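PDB 5H5M: alpha-catenin-like protein hmp-1 from Caenorhabditis elegans, which links cadherin-catenin complexes at adherens junctions to actin filaments by binding beta-catenin and F-actin, and is required for cell migration and shape changes during body enclosure and elongation. Local coordinates for residues A[58-61]-A[62-65]; A[76-79]-A[80-84]. All coordinates share one frame; numbering follows the deposited sequence.

Contact 1: A[58-61]-A[62-65]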
loop_
_atom_site.group_PDB
_atom_site.type_symbol
_atom_site.label_atom_id
_atom_site.label_comp_id
_atom_site.label_asym_id
_atom_site.label_seq_id
_atom_site.Cartn_x
_atom_site.Cartn_y
_atom_site.Cartn_z
ATOM N N ARG A 58 6.596 -4.928 -10.246
ATOM C CA ARG A 58 5.157 -4.836 -10.466
ATOM C C ARG A 58 4.872 -4.002 -11.713
ATOM O O ARG A 58 3.888 -4.227 -12.417
ATOM C CB ARG A 58 4.452 -4.241 -9.242
ATOM C CG ARG A 58 2.944 -4.466 -9.240
ATOM C CD ARG A 58 2.379 -4.526 -7.829
ATOM N NE ARG A 58 2.317 -5.890 -7.313
ATOM C CZ ARG A 58 2.773 -6.265 -6.123
ATOM N NH1 ARG A 58 3.328 -5.379 -5.309
ATOM N NH2 ARG A 58 2.669 -7.531 -5.744
ATOM N N LYS A 59 5.750 -3.041 -11.977
ATOM C CA LYS A 59 5.689 -2.224 -13.181
ATOM C C LYS A 59 5.762 -3.083 -14.444
ATOM O O LYS A 59 4.995 -2.888 -15.382
ATOM C CB LYS A 59 6.826 -1.200 -13.171
ATOM C CG LYS A 59 6.963 -0.364 -14.427
ATOM C CD LYS A 59 8.269 0.422 -14.392
ATOM C CE LYS A 59 8.358 1.420 -15.532
ATOM N NZ LYS A 59 8.171 0.768 -16.858
ATOM N N GLN A 60 6.680 -4.043 -14.457
ATOM C CA GLN A 60 6.878 -4.874 -15.638
ATOM C C GLN A 60 5.740 -5.873 -15.839
ATOM O O GLN A 60 5.424 -6.233 -16.971
ATOM C CB GLN A 60 8.220 -5.608 -15.560
ATOM C CG GLN A 60 9.458 -4.707 -15.698
ATOM C CD GLN A 60 9.416 -3.751 -16.898
ATOM O OE1 GLN A 60 8.699 -3.972 -17.878
ATOM N NE2 GLN A 60 10.200 -2.680 -16.815
ATOM N N LYS A 61 5.121 -6.317 -14.748
ATOM C CA LYS A 61 3.989 -7.230 -14.859
ATOM C C LYS A 61 2.806 -6.526 -15.510
ATOM O O LYS A 61 2.106 -7.105 -16.346
ATOM C CB LYS A 61 3.588 -7.780 -13.488
ATOM C CG LYS A 61 4.556 -8.809 -12.933
ATOM C CD LYS A 61 4.072 -9.374 -11.609
ATOM C CE LYS A 61 4.584 -8.542 -10.445
ATOM N NZ LYS A 61 4.577 -9.287 -9.156
ATOM N N ILE A 62 2.594 -5.273 -15.123
ATOM C CA ILE A 62 1.527 -4.456 -15.684
ATOM C C ILE A 62 1.750 -4.227 -17.177
ATOM O O ILE A 62 0.824 -4.361 -17.978
ATOM C CB ILE A 62 1.422 -3.102 -14.958
ATOM C CG1 ILE A 62 0.997 -3.322 -13.504
ATOM C CG2 ILE A 62 0.442 -2.180 -15.671
ATOM C CD1 ILE A 62 0.915 -2.058 -12.689
ATOM N N VAL A 63 2.985 -3.892 -17.539
ATOM C CA VAL A 63 3.363 -3.689 -18.936
ATOM C C VAL A 63 3.138 -4.953 -19.769
ATOM O O VAL A 63 2.541 -4.902 -20.846
ATOM C CB VAL A 63 4.838 -3.251 -19.053
ATOM C CG1 VAL A 63 5.301 -3.275 -20.501
ATOM C CG2 VAL A 63 5.023 -1.867 -18.458
ATOM N N ALA A 64 3.607 -6.088 -19.257
ATOM C CA ALA A 64 3.472 -7.364 -19.956
ATOM C C ALA A 64 2.009 -7.764 -20.163
ATOM O O ALA A 64 1.630 -8.211 -21.246
ATOM C CB ALA A 64 4.210 -8.453 -19.196
ATOM N N GLU A 65 1.191 -7.601 -19.126
ATOM C CA GLU A 65 -0.214 -7.982 -19.202
ATOM C C GLU A 65 -1.017 -7.061 -20.112
ATOM O O GLU A 65 -2.040 -7.468 -20.660
ATOM C CB GLU A 65 -0.843 -8.008 -17.807
ATOM C CG GLU A 65 -0.541 -9.275 -17.022
ATOM C CD GLU A 65 -1.009 -10.532 -17.735
ATOM O OE1 GLU A 65 -2.059 -10.487 -18.408
ATOM O OE2 GLU A 65 -0.322 -11.569 -17.622
#
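I62 folds back over the carbonyl oxygen that receives its own backbone N-H, and its side chain is a convenient thread to follow along one turn of helix. I62 CB lies against the preceding turn, 3.6 Å from K59 O and nearly as near to R58 O. From there I62 CG1 lies beside the backbone N and anti to the carbonyl carbon (chi1 -65°), which brings it to 3.2 Å from R58 O. Continuing in an extended line, I62 CD1 stays 3.7 Å from R58 O. This buried side chain packs against S45 and A49 of helix 27-49.

V63 repeats the pattern one residue on: its CG2 approaches K59 O at 3.2 Å, while its CB has the amide oxygen OE1 of Q60 alongside at 4.1 Å. A bend at chi2 (-50°) turns the Q60 amide back beside V63, while the other end of that amide, NE2, is hydrogen-bonded to E56. E65 runs its CG past K61 O at 3.5 Å; it is a buried residue whose carboxylate makes a weak hydrogen bond to N68, and its side chain touches R103 and H110 of helix 92-122, a setting that might favour the charged form.

Beneath these side chains run four backbone bonds from i+4 to i, including V63 N to K59 O at 3.1 Å and A64 N to Q60 O at 2.9 Å. All four are fairly straight, close to 160° at the hydrogen. R58 reaches across to helix 92-122, where it forms a salt bridge with D117, and K59 forms one with D50. I62 faces helix 27-49, R58, K61 and E65 face helix 92-122, and Q60 and A64 lie on the exposed side, as expected of one helix in the helical bundles of the vinculin/alpha-catenin family.

Contact 2: A[76-79]-A[80-84]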
loop_
_atom_site.group_PDB
_atom_site.type_symbol
_atom_site.label_atom_id
_atom_site.label_comp_id
_atom_site.label_asym_id
_atom_site.label_seq_id
_atom_site.Cartn_x
_atom_site.Cartn_y
_atom_site.Cartn_z
ATOM N N LEU A 76 -9.546 -12.555 -30.471
ATOM C CA LEU A 76 -10.995 -12.623 -30.308
ATOM C C LEU A 76 -11.717 -11.934 -31.463
ATOM O O LEU A 76 -12.686 -12.469 -32.004
ATOM C CB LEU A 76 -11.422 -11.999 -28.976
ATOM C CG LEU A 76 -12.929 -11.854 -28.727
ATOM C CD1 LEU A 76 -13.642 -13.198 -28.795
ATOM C CD2 LEU A 76 -13.194 -11.175 -27.383
ATOM N N LEU A 77 -11.240 -10.750 -31.838
ATOM C CA LEU A 77 -11.834 -9.992 -32.940
ATOM C C LEU A 77 -11.691 -10.744 -34.257
ATOM O O LEU A 77 -12.565 -10.668 -35.123
ATOM C CB LEU A 77 -11.195 -8.606 -33.056
ATOM C CG LEU A 77 -11.442 -7.629 -31.903
ATOM C CD1 LEU A 77 -10.703 -6.317 -32.136
ATOM C CD2 LEU A 77 -12.932 -7.387 -31.715
ATOM N N THR A 78 -10.583 -11.466 -34.404
ATOM C CA THR A 78 -10.357 -12.288 -35.588
ATOM C C THR A 78 -11.396 -13.407 -35.661
ATOM O O THR A 78 -11.887 -13.737 -36.741
ATOM C CB THR A 78 -8.935 -12.896 -35.598
ATOM O OG1 THR A 78 -7.964 -11.843 -35.615
ATOM C CG2 THR A 78 -8.729 -13.774 -36.819
ATOM N N GLU A 79 -11.740 -13.972 -34.506
ATOM C CA GLU A 79 -12.725 -15.046 -34.443
ATOM C C GLU A 79 -14.149 -14.533 -34.652
ATOM O O GLU A 79 -14.966 -15.205 -35.286
ATOM C CB GLU A 79 -12.632 -15.791 -33.110
ATOM C CG GLU A 79 -11.317 -16.533 -32.880
ATOM C CD GLU A 79 -11.132 -17.736 -33.792
ATOM O OE1 GLU A 79 -12.044 -18.044 -34.590
ATOM O OE2 GLU A 79 -10.068 -18.386 -33.703
ATOM N N TYR A 80 -14.446 -13.349 -34.123
ATOM C CA TYR A 80 -15.748 -12.725 -34.352
ATOM C C TYR A 80 -15.997 -12.495 -35.840
ATOM O O TYR A 80 -17.128 -12.583 -36.314
ATOM C CB TYR A 80 -15.860 -11.396 -33.604
ATOM C CG TYR A 80 -16.476 -11.492 -32.223
ATOM C CD1 TYR A 80 -17.780 -11.938 -32.054
ATOM C CD2 TYR A 80 -15.764 -11.104 -31.095
ATOM C CE1 TYR A 80 -18.352 -12.019 -30.797
ATOM C CE2 TYR A 80 -16.327 -11.179 -29.833
ATOM C CZ TYR A 80 -17.621 -11.636 -29.691
ATOM O OH TYR A 80 -18.186 -11.712 -28.440
ATOM N N GLU A 81 -14.929 -12.208 -36.573
ATOM C CA GLU A 81 -15.041 -11.863 -37.985
ATOM C C GLU A 81 -15.000 -13.097 -38.886
ATOM O O GLU A 81 -15.031 -12.979 -40.109
ATOM C CB GLU A 81 -13.938 -10.869 -38.359
ATOM C CG GLU A 81 -14.166 -9.499 -37.727
ATOM C CD GLU A 81 -12.936 -8.612 -37.712
ATOM O OE1 GLU A 81 -11.889 -9.008 -38.271
ATOM O OE2 GLU A 81 -13.018 -7.513 -37.123
ATOM N N LYS A 82 -14.946 -14.277 -38.277
ATOM C CA LYS A 82 -15.029 -15.529 -39.024
ATOM C C LYS A 82 -16.390 -16.210 -38.877
ATOM O O LYS A 82 -16.587 -17.320 -39.375
ATOM C CB LYS A 82 -13.932 -16.499 -38.582
ATOM C CG LYS A 82 -12.529 -16.085 -38.962
ATOM C CD LYS A 82 -11.526 -17.133 -38.516
ATOM C CE LYS A 82 -10.104 -16.658 -38.732
ATOM N NZ LYS A 82 -9.103 -17.702 -38.369
ATOM N N SER A 83 -17.323 -15.556 -38.188
ATOM C CA SER A 83 -18.670 -16.107 -38.033
ATOM C C SER A 83 -19.463 -16.029 -39.328
ATOM O O SER A 83 -19.454 -15.007 -40.015
ATOM C CB SER A 83 -19.430 -15.385 -36.919
ATOM O OG SER A 83 -19.217 -16.024 -35.675
ATOM N N THR A 84 -20.142 -17.123 -39.661
ATOM C CA THR A 84 -20.960 -17.188 -40.867
ATOM C C THR A 84 -22.270 -17.912 -40.593
ATOM O O THR A 84 -22.535 -18.332 -39.466
ATOM C CB THR A 84 -20.231 -17.907 -42.025
ATOM O OG1 THR A 84 -19.900 -19.241 -41.626
ATOM C CG2 THR A 84 -18.957 -17.171 -42.423
#
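L76 and Y80 lie side by side on the last turn of helix 56-80, where the chain leaves the alpha-helix through a type I beta turn from Y80 to S83. Apolar contact comes first: CD1 of L76 meets CE2 of the Y80 ring at 3.5 Å, because CG stands opposite the backbone N (chi1 173°). Cut back to alanine, L76 would lose CG and both methyls, which is likely to leave a gap beside CE2 and the Y80 ring less firmly packed. The ring is also stacked with Y25. On the exposed side, CG2 of T78 touches CE of the extended K82 chain at 3.7 Å.

Among polar contacts, the Y80 hydroxyl is hydrogen-bonded to the backbone of I18 and I20, and the backbone bonds record the helix running out. Y80 N reaches L76 O at 2.9 Å in the carbonyl plane. E81 N divides itself between L77 O, at 3.2 Å, and a weak bond to T78 O. The E81 carboxylate turns to salt bridges with R31 and R27. Last, K82 N shortens the spacing to three residues, bonding to E79 O at 3.1 Å from above the carbonyl plane, 71° out of it.

Overall arrangement
Contacts 1 and 2 come in series along helix 56-80: contact 1 lies near its start, and contact 2 covers its last turn and the beginning of the loop toward helix 92-122. Their centres are 28 Å apart, and their nearest atoms are separated by about 13 Å, so they do not touch and are joined by the intervening part of the same helix. Contact 1 lies about 17 Å from the centre of the chain and contact 2 about 41 Å, centre to centre, at the far end of an elongated bundle. Both pack against helices 27-49 and 92-122. One rod thus illustrates regular helix in the bundle and its termination at the tip of this M domain.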